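GTP-binding nuclear protein GSP1 (PDB 4DJT) binds and probably hydrolyses GTP as a Ran-family small GTPase, and probably serves protein import into the nucleus and RNA export. Local coordinates at residues Leu10-Lys24 with Asn59-Lys73. Sequence-based numbering, arbitrary orientation.
With GDP (guanosine-5'-diphosphate), chain C.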
loop_
_atom_site.group_PDB
_atom_site.type_symbol
_atom_site.label_atom_id
_atom_site.label_comp_id
_atom_site.label_asym_id
_atom_site.label_seq_id
_atom_site.Cartn_x
_atom_site.Cartn_y
_atom_site.Cartn_z
ATOM N N LEU A 10 6.404 -16.242 -7.136
ATOM C CA LEU A 10 5.277 -16.230 -6.139
ATOM C C LEU A 10 4.630 -14.855 -6.334
ATOM O O LEU A 10 5.330 -13.876 -6.261
ATOM C CB LEU A 10 5.797 -16.343 -4.704
ATOM C CG LEU A 10 6.358 -17.658 -4.086
ATOM C CD1 LEU A 10 7.423 -17.353 -3.028
ATOM C CD2 LEU A 10 5.263 -18.479 -3.399
ATOM N N THR A 11 3.314 -14.801 -6.568
ATOM C CA THR A 11 2.630 -13.555 -7.027
ATOM C C THR A 11 1.434 -13.221 -6.170
ATOM O O THR A 11 0.570 -14.055 -5.933
ATOM C CB THR A 11 2.172 -13.660 -8.495
ATOM O OG1 THR A 11 3.268 -14.109 -9.281
ATOM C CG2 THR A 11 1.676 -12.303 -9.042
ATOM N N TYR A 12 1.363 -11.969 -5.726
ATOM C CA TYR A 12 0.343 -11.555 -4.788
ATOM C C TYR A 12 -0.209 -10.211 -5.194
ATOM O O TYR A 12 0.555 -9.309 -5.494
ATOM C CB TYR A 12 0.942 -11.422 -3.386
ATOM C CG TYR A 12 1.677 -12.656 -2.933
ATOM C CD1 TYR A 12 0.993 -13.770 -2.514
ATOM C CD2 TYR A 12 3.087 -12.713 -2.990
ATOM C CE1 TYR A 12 1.660 -14.922 -2.117
ATOM C CE2 TYR A 12 3.776 -13.839 -2.571
ATOM C CZ TYR A 12 3.051 -14.951 -2.147
ATOM O OH TYR A 12 3.749 -16.053 -1.741
ATOM N N LYS A 13 -1.527 -10.072 -5.209
ATOM C CA LYS A 13 -2.119 -8.753 -5.396
ATOM C C LYS A 13 -2.173 -8.021 -4.071
ATOM O O LYS A 13 -2.689 -8.564 -3.060
ATOM C CB LYS A 13 -3.518 -8.845 -5.948
ATOM C CG LYS A 13 -4.272 -7.519 -5.924
ATOM C CD LYS A 13 -5.658 -7.674 -6.480
ATOM C CE LYS A 13 -6.476 -6.393 -6.355
ATOM N NZ LYS A 13 -7.761 -6.482 -7.112
ATOM N N ILE A 14 -1.771 -6.752 -4.085
ATOM C CA ILE A 14 -1.803 -5.945 -2.864
ATOM C C ILE A 14 -2.568 -4.664 -3.190
ATOM O O ILE A 14 -2.267 -4.011 -4.198
ATOM C CB ILE A 14 -0.378 -5.555 -2.374
ATOM C CG1 ILE A 14 0.492 -6.799 -2.088
ATOM C CG2 ILE A 14 -0.462 -4.583 -1.197
ATOM C CD1 ILE A 14 -0.009 -7.659 -0.962
ATOM N N CYS A 15 -3.491 -4.266 -2.324
ATOM C CA CYS A 15 -4.195 -2.984 -2.475
ATOM C C CYS A 15 -3.598 -1.902 -1.618
ATOM O O CYS A 15 -3.415 -2.094 -0.404
ATOM C CB CYS A 15 -5.675 -3.117 -2.091
ATOM S SG CYS A 15 -6.596 -4.194 -3.226
ATOM N N LEU A 16 -3.324 -0.751 -2.226
ATOM C CA LEU A 16 -3.035 0.465 -1.432
ATOM C C LEU A 16 -4.324 1.158 -1.090
ATOM O O LEU A 16 -5.126 1.469 -1.960
ATOM C CB LEU A 16 -2.139 1.445 -2.196
ATOM C CG LEU A 16 -0.886 0.878 -2.776
ATOM C CD1 LEU A 16 -0.081 1.993 -3.492
ATOM C CD2 LEU A 16 -0.054 0.178 -1.702
ATOM N N ILE A 17 -4.498 1.443 0.176
ATOM C CA ILE A 17 -5.692 2.109 0.647
ATOM C C ILE A 17 -5.346 3.199 1.638
ATOM O O ILE A 17 -4.235 3.254 2.166
ATOM C CB ILE A 17 -6.664 1.109 1.271
ATOM C CG1 ILE A 17 -5.964 0.164 2.237
ATOM C CG2 ILE A 17 -7.315 0.312 0.165
ATOM C CD1 ILE A 17 -6.944 -0.750 3.004
ATOM N N GLY A 18 -6.318 4.082 1.851
ATOM C CA GLY A 18 -6.124 5.256 2.667
ATOM C C GLY A 18 -6.679 6.486 1.977
ATOM O O GLY A 18 -6.892 6.493 0.762
ATOM N N ASP A 19 -6.914 7.530 2.760
ATOM C CA ASP A 19 -7.564 8.727 2.237
ATOM C C ASP A 19 -6.787 9.376 1.102
ATOM O O ASP A 19 -5.581 9.239 1.000
ATOM C CB ASP A 19 -7.760 9.756 3.327
ATOM C CG ASP A 19 -8.942 9.438 4.246
ATOM O OD1 ASP A 19 -9.641 8.387 4.085
ATOM O OD2 ASP A 19 -9.174 10.285 5.108
ATOM N N GLY A 20 -7.501 10.136 0.288
ATOM C CA GLY A 20 -6.866 10.996 -0.672
ATOM C C GLY A 20 -5.864 11.902 0.025
ATOM O O GLY A 20 -6.127 12.452 1.129
ATOM N N GLY A 21 -4.698 12.035 -0.579
ATOM C CA GLY A 21 -3.709 12.982 -0.124
ATOM C C GLY A 21 -2.676 12.428 0.836
ATOM O O GLY A 21 -1.737 13.154 1.193
ATOM N N VAL A 22 -2.805 11.147 1.223
ATOM C CA VAL A 22 -1.945 10.580 2.290
ATOM C C VAL A 22 -0.600 10.118 1.776
ATOM O O VAL A 22 0.302 9.914 2.571
ATOM C CB VAL A 22 -2.606 9.439 3.077
ATOM C CG1 VAL A 22 -3.925 9.911 3.719
ATOM C CG2 VAL A 22 -2.849 8.226 2.196
ATOM N N GLY A 23 -0.471 9.934 0.443
ATOM C CA GLY A 23 0.808 9.599 -0.199
ATOM C C GLY A 23 0.875 8.214 -0.875
ATOM O O GLY A 23 1.949 7.735 -1.139
ATOM N N LYS A 24 -0.274 7.567 -1.119
ATOM C CA LYS A 24 -0.290 6.248 -1.775
ATOM C C LYS A 24 0.467 6.262 -3.109
ATOM O O LYS A 24 1.338 5.407 -3.352
ATOM C CB LYS A 24 -1.729 5.794 -1.998
ATOM C CG LYS A 24 -2.527 5.671 -0.704
ATOM C CD LYS A 24 -3.940 5.185 -0.949
ATOM C CE LYS A 24 -4.741 6.085 -1.891
ATOM N NZ LYS A 24 -5.046 7.414 -1.299
ATOM N N ASN A 59 13.915 -17.322 -4.493
ATOM C CA ASN A 59 12.542 -17.238 -4.986
ATOM C C ASN A 59 12.284 -15.847 -5.547
ATOM O O ASN A 59 12.789 -14.844 -5.016
ATOM C CB ASN A 59 11.509 -17.528 -3.906
ATOM C CG ASN A 59 11.813 -18.784 -3.121
ATOM O OD1 ASN A 59 11.536 -19.891 -3.568
ATOM N ND2 ASN A 59 12.347 -18.610 -1.921
ATOM N N VAL A 60 11.518 -15.809 -6.625
ATOM C CA VAL A 60 11.067 -14.565 -7.244
ATOM C C VAL A 60 9.717 -14.246 -6.632
ATOM O O VAL A 60 8.775 -15.040 -6.750
ATOM C CB VAL A 60 10.860 -14.718 -8.767
ATOM C CG1 VAL A 60 10.717 -13.364 -9.428
ATOM C CG2 VAL A 60 11.986 -15.516 -9.392
ATOM N N ILE A 61 9.614 -13.083 -5.999
ATOM C CA ILE A 61 8.407 -12.698 -5.324
ATOM C C ILE A 61 7.879 -11.452 -5.974
ATOM O O ILE A 61 8.551 -10.428 -5.957
ATOM C CB ILE A 61 8.678 -12.458 -3.843
ATOM C CG1 ILE A 61 9.068 -13.780 -3.217
ATOM C CG2 ILE A 61 7.439 -11.867 -3.163
ATOM C CD1 ILE A 61 9.540 -13.683 -1.775
ATOM N N LYS A 62 6.716 -11.554 -6.597
ATOM C CA LYS A 62 6.150 -10.415 -7.332
ATOM C C LYS A 62 4.893 -9.937 -6.645
ATOM O O LYS A 62 3.956 -10.734 -6.376
ATOM C CB LYS A 62 5.841 -10.754 -8.807
ATOM C CG LYS A 62 5.166 -9.579 -9.544
ATOM C CD LYS A 62 4.830 -9.905 -10.998
ATOM C CE LYS A 62 6.053 -9.880 -11.853
ATOM N NZ LYS A 62 5.734 -10.453 -13.186
ATOM N N PHE A 63 4.871 -8.641 -6.341
ATOM C CA PHE A 63 3.670 -7.991 -5.840
ATOM C C PHE A 63 3.040 -7.174 -6.980
ATOM O O PHE A 63 3.690 -6.334 -7.602
ATOM C CB PHE A 63 4.029 -7.075 -4.666
ATOM C CG PHE A 63 4.629 -7.810 -3.491
ATOM C CD1 PHE A 63 3.814 -8.458 -2.581
ATOM C CD2 PHE A 63 5.994 -7.828 -3.289
ATOM C CE1 PHE A 63 4.344 -9.106 -1.458
ATOM C CE2 PHE A 63 6.544 -8.465 -2.188
ATOM C CZ PHE A 63 5.730 -9.118 -1.273
ATOM N N ASN A 64 1.760 -7.403 -7.220
ATOM C CA ASN A 64 1.013 -6.582 -8.149
ATOM C C ASN A 64 0.243 -5.607 -7.325
ATOM O O ASN A 64 -0.791 -5.961 -6.715
ATOM C CB ASN A 64 0.085 -7.475 -8.993
ATOM C CG ASN A 64 0.836 -8.208 -10.083
ATOM O OD1 ASN A 64 1.697 -7.629 -10.780
ATOM N ND2 ASN A 64 0.512 -9.499 -10.259
ATOM N N VAL A 65 0.799 -4.396 -7.198
ATOM C CA VAL A 65 0.321 -3.433 -6.242
ATOM C C VAL A 65 -0.641 -2.457 -6.943
ATOM O O VAL A 65 -0.266 -1.784 -7.880
ATOM C CB VAL A 65 1.500 -2.658 -5.568
ATOM C CG1 VAL A 65 0.959 -1.784 -4.435
ATOM C CG2 VAL A 65 2.549 -3.622 -5.074
ATOM N N TRP A 66 -1.916 -2.471 -6.536
ATOM C CA TRP A 66 -2.941 -1.604 -7.133
ATOM C C TRP A 66 -3.010 -0.296 -6.459
ATOM O O TRP A 66 -3.013 -0.224 -5.222
ATOM C CB TRP A 66 -4.306 -2.268 -7.059
ATOM C CG TRP A 66 -4.449 -3.379 -8.044
ATOM C CD1 TRP A 66 -3.468 -4.251 -8.485
ATOM C CD2 TRP A 66 -5.658 -3.781 -8.747
ATOM N NE1 TRP A 66 -3.978 -5.106 -9.416
ATOM C CE2 TRP A 66 -5.289 -4.894 -9.589
ATOM C CE3 TRP A 66 -6.982 -3.340 -8.740
ATOM C CZ2 TRP A 66 -6.210 -5.531 -10.411
ATOM C CZ3 TRP A 66 -7.900 -3.988 -9.557
ATOM C CH2 TRP A 66 -7.526 -5.063 -10.371
ATOM N N ASP A 67 -3.067 0.758 -7.253
ATOM C CA ASP A 67 -3.216 2.137 -6.745
ATOM C C ASP A 67 -4.409 2.718 -7.432
ATOM O O ASP A 67 -4.662 2.388 -8.590
ATOM C CB ASP A 67 -1.982 2.973 -7.108
ATOM C CG ASP A 67 -2.007 4.379 -6.526
ATOM O OD1 ASP A 67 -2.609 4.549 -5.464
ATOM O OD2 ASP A 67 -1.333 5.304 -7.112
ATOM N N THR A 68 -5.103 3.637 -6.773
ATOM C CA THR A 68 -6.235 4.295 -7.383
ATOM C C THR A 68 -5.762 5.428 -8.314
ATOM O O THR A 68 -4.603 5.786 -8.337
ATOM C CB THR A 68 -7.160 4.953 -6.357
ATOM O OG1 THR A 68 -6.546 6.166 -5.865
ATOM C CG2 THR A 68 -7.504 4.011 -5.237
ATOM N N ALA A 69 -6.702 5.950 -9.099
ATOM C CA ALA A 69 -6.474 7.159 -9.898
ATOM C C ALA A 69 -7.073 8.427 -9.214
ATOM O O ALA A 69 -7.309 9.436 -9.867
ATOM C CB ALA A 69 -7.085 6.955 -11.296
ATOM N N GLY A 70 -7.312 8.363 -7.906
ATOM C CA GLY A 70 -7.724 9.504 -7.139
ATOM C C GLY A 70 -9.202 9.516 -6.775
ATOM O O GLY A 70 -9.653 10.401 -6.039
ATOM N N GLN A 71 -9.961 8.532 -7.254
ATOM C CA GLN A 71 -11.425 8.587 -7.098
ATOM C C GLN A 71 -11.892 8.495 -5.620
ATOM O O GLN A 71 -13.017 8.931 -5.313
ATOM C CB GLN A 71 -12.137 7.545 -7.996
ATOM C CG GLN A 71 -11.924 6.075 -7.673
ATOM C CD GLN A 71 -10.676 5.508 -8.308
ATOM O OE1 GLN A 71 -9.768 6.253 -8.676
ATOM N NE2 GLN A 71 -10.620 4.168 -8.422
ATOM N N GLU A 72 -11.024 7.979 -4.715
ATOM C CA GLU A 72 -11.312 7.908 -3.266
ATOM C C GLU A 72 -11.550 9.281 -2.630
ATOM O O GLU A 72 -12.106 9.358 -1.547
ATOM C CB GLU A 72 -10.210 7.167 -2.466
ATOM C CG GLU A 72 -8.881 7.904 -2.236
ATOM C CD GLU A 72 -7.954 7.873 -3.441
ATOM O OE1 GLU A 72 -8.389 7.446 -4.541
ATOM O OE2 GLU A 72 -6.803 8.272 -3.275
ATOM N N LYS A 73 -11.131 10.342 -3.312
ATOM C CA LYS A 73 -11.283 11.700 -2.799
ATOM C C LYS A 73 -12.742 12.084 -2.721
ATOM O O LYS A 73 -13.148 12.792 -1.804
ATOM C CB LYS A 73 -10.532 12.709 -3.675
ATOM C CG LYS A 73 -9.034 12.543 -3.635
ATOM C CD LYS A 73 -8.330 13.544 -4.527
ATOM C CE LYS A 73 -6.839 13.268 -4.574
ATOM N NZ LYS A 73 -6.165 14.172 -5.539
HETATM P PB GDP C . -2.606 9.894 -2.574
HETATM O O1B GDP C . -2.208 9.032 -3.783
HETATM O O2B GDP C . -2.733 9.130 -1.266
HETATM O O3B GDP C . -3.759 10.840 -2.902
HETATM O O3A GDP C . -1.418 10.953 -2.289
HETATM P PA GDP C . -0.298 11.499 -3.282
HETATM O O1A GDP C . 0.824 10.502 -3.493
HETATM O O2A GDP C . -0.989 12.075 -4.478
HETATM O "O5'" GDP C . 0.383 12.679 -2.473
HETATM C "C5'" GDP C . -0.457 13.725 -1.948
HETATM C "C4'" GDP C . 0.434 14.910 -1.626
HETATM O "O4'" GDP C . 1.260 14.578 -0.529
HETATM C "C3'" GDP C . 1.373 15.254 -2.750
HETATM O "O3'" GDP C . 1.560 16.655 -2.751
HETATM C "C2'" GDP C . 2.682 14.619 -2.397
HETATM O "O2'" GDP C . 3.845 15.313 -2.888
HETATM C "C1'" GDP C . 2.610 14.661 -0.887
HETATM N N9 GDP C . 3.324 13.539 -0.294
HETATM C C8 GDP C . 3.147 12.214 -0.496
HETATM N N7 GDP C . 4.041 11.514 0.247
HETATM C C5 GDP C . 4.736 12.386 0.975
HETATM C C6 GDP C . 5.819 12.324 1.973
HETATM O O6 GDP C . 6.309 11.224 2.364
HETATM N N1 GDP C . 6.270 13.495 2.471
HETATM C C2 GDP C . 5.765 14.697 2.074
HETATM N N2 GDP C . 6.248 15.826 2.595
HETATM N N3 GDP C . 4.781 14.820 1.162
HETATM C C4 GDP C . 4.259 13.713 0.604
HETATM O O HOH W 1 -4.544 3.661 -3.785
HETATM O O HOH W 2 -10.310 10.463 0.472
#
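Strands 11-17 and 60-68 run parallel, with axes 4.6 Å apart at closest approach and inclined by 27°. Seven backbone hydrogen bonds join the two segments, from Leu-10 N to Val-60 O at one end to Leu-16 N to Trp-66 O at the other. Lys-13 and Trp-66 meet on one face of the sheet. The lysine chain is fully extended, with CG anti to the backbone N (chi1 170°), and this carries the ammonium over the indole. Lys-13 NZ sits 3.4 Å from the centroid of the six-membered ring of Trp-66, 8° off the normal, a cation-pi contact. CE lies over the same face, and NZ also bonds to the carbonyls of Tyr-81 and Ile-83. On the other face, Ile-14 CG1 packs 3.7 Å from Phe-63 CD1, the two side chains lying side by side. Leu-16 CD2 touches Val-65 CG1 at 3.5 Å. Helix 164-174 packs on Ile-14 and Val-65. These are neighbouring strands of the small GTPase fold, and they lead into the P-loop and switch II. There, Lys-24 and Glu-72 approach from opposite directions. The lysine bends at chi3 and chi4, and Lys-24 NZ forms a salt bridge of 2.8 Å to Glu-72 OE2, meeting it from above the carboxylate plane. Lys-24 NZ also donates to Gly-18 O and to GDP O2B, 2.9 Å from each. Thr-68 OG1 donates to Glu-72 OE1 at 2.6 Å, so both carboxylate oxygens are held. The same hydroxyl accepts from Gly-70 N in an ST turn. One water bridges Leu-16 O and Thr-68 N beyond the last strand bond, and another links Gly-20 N to Glu-72 O.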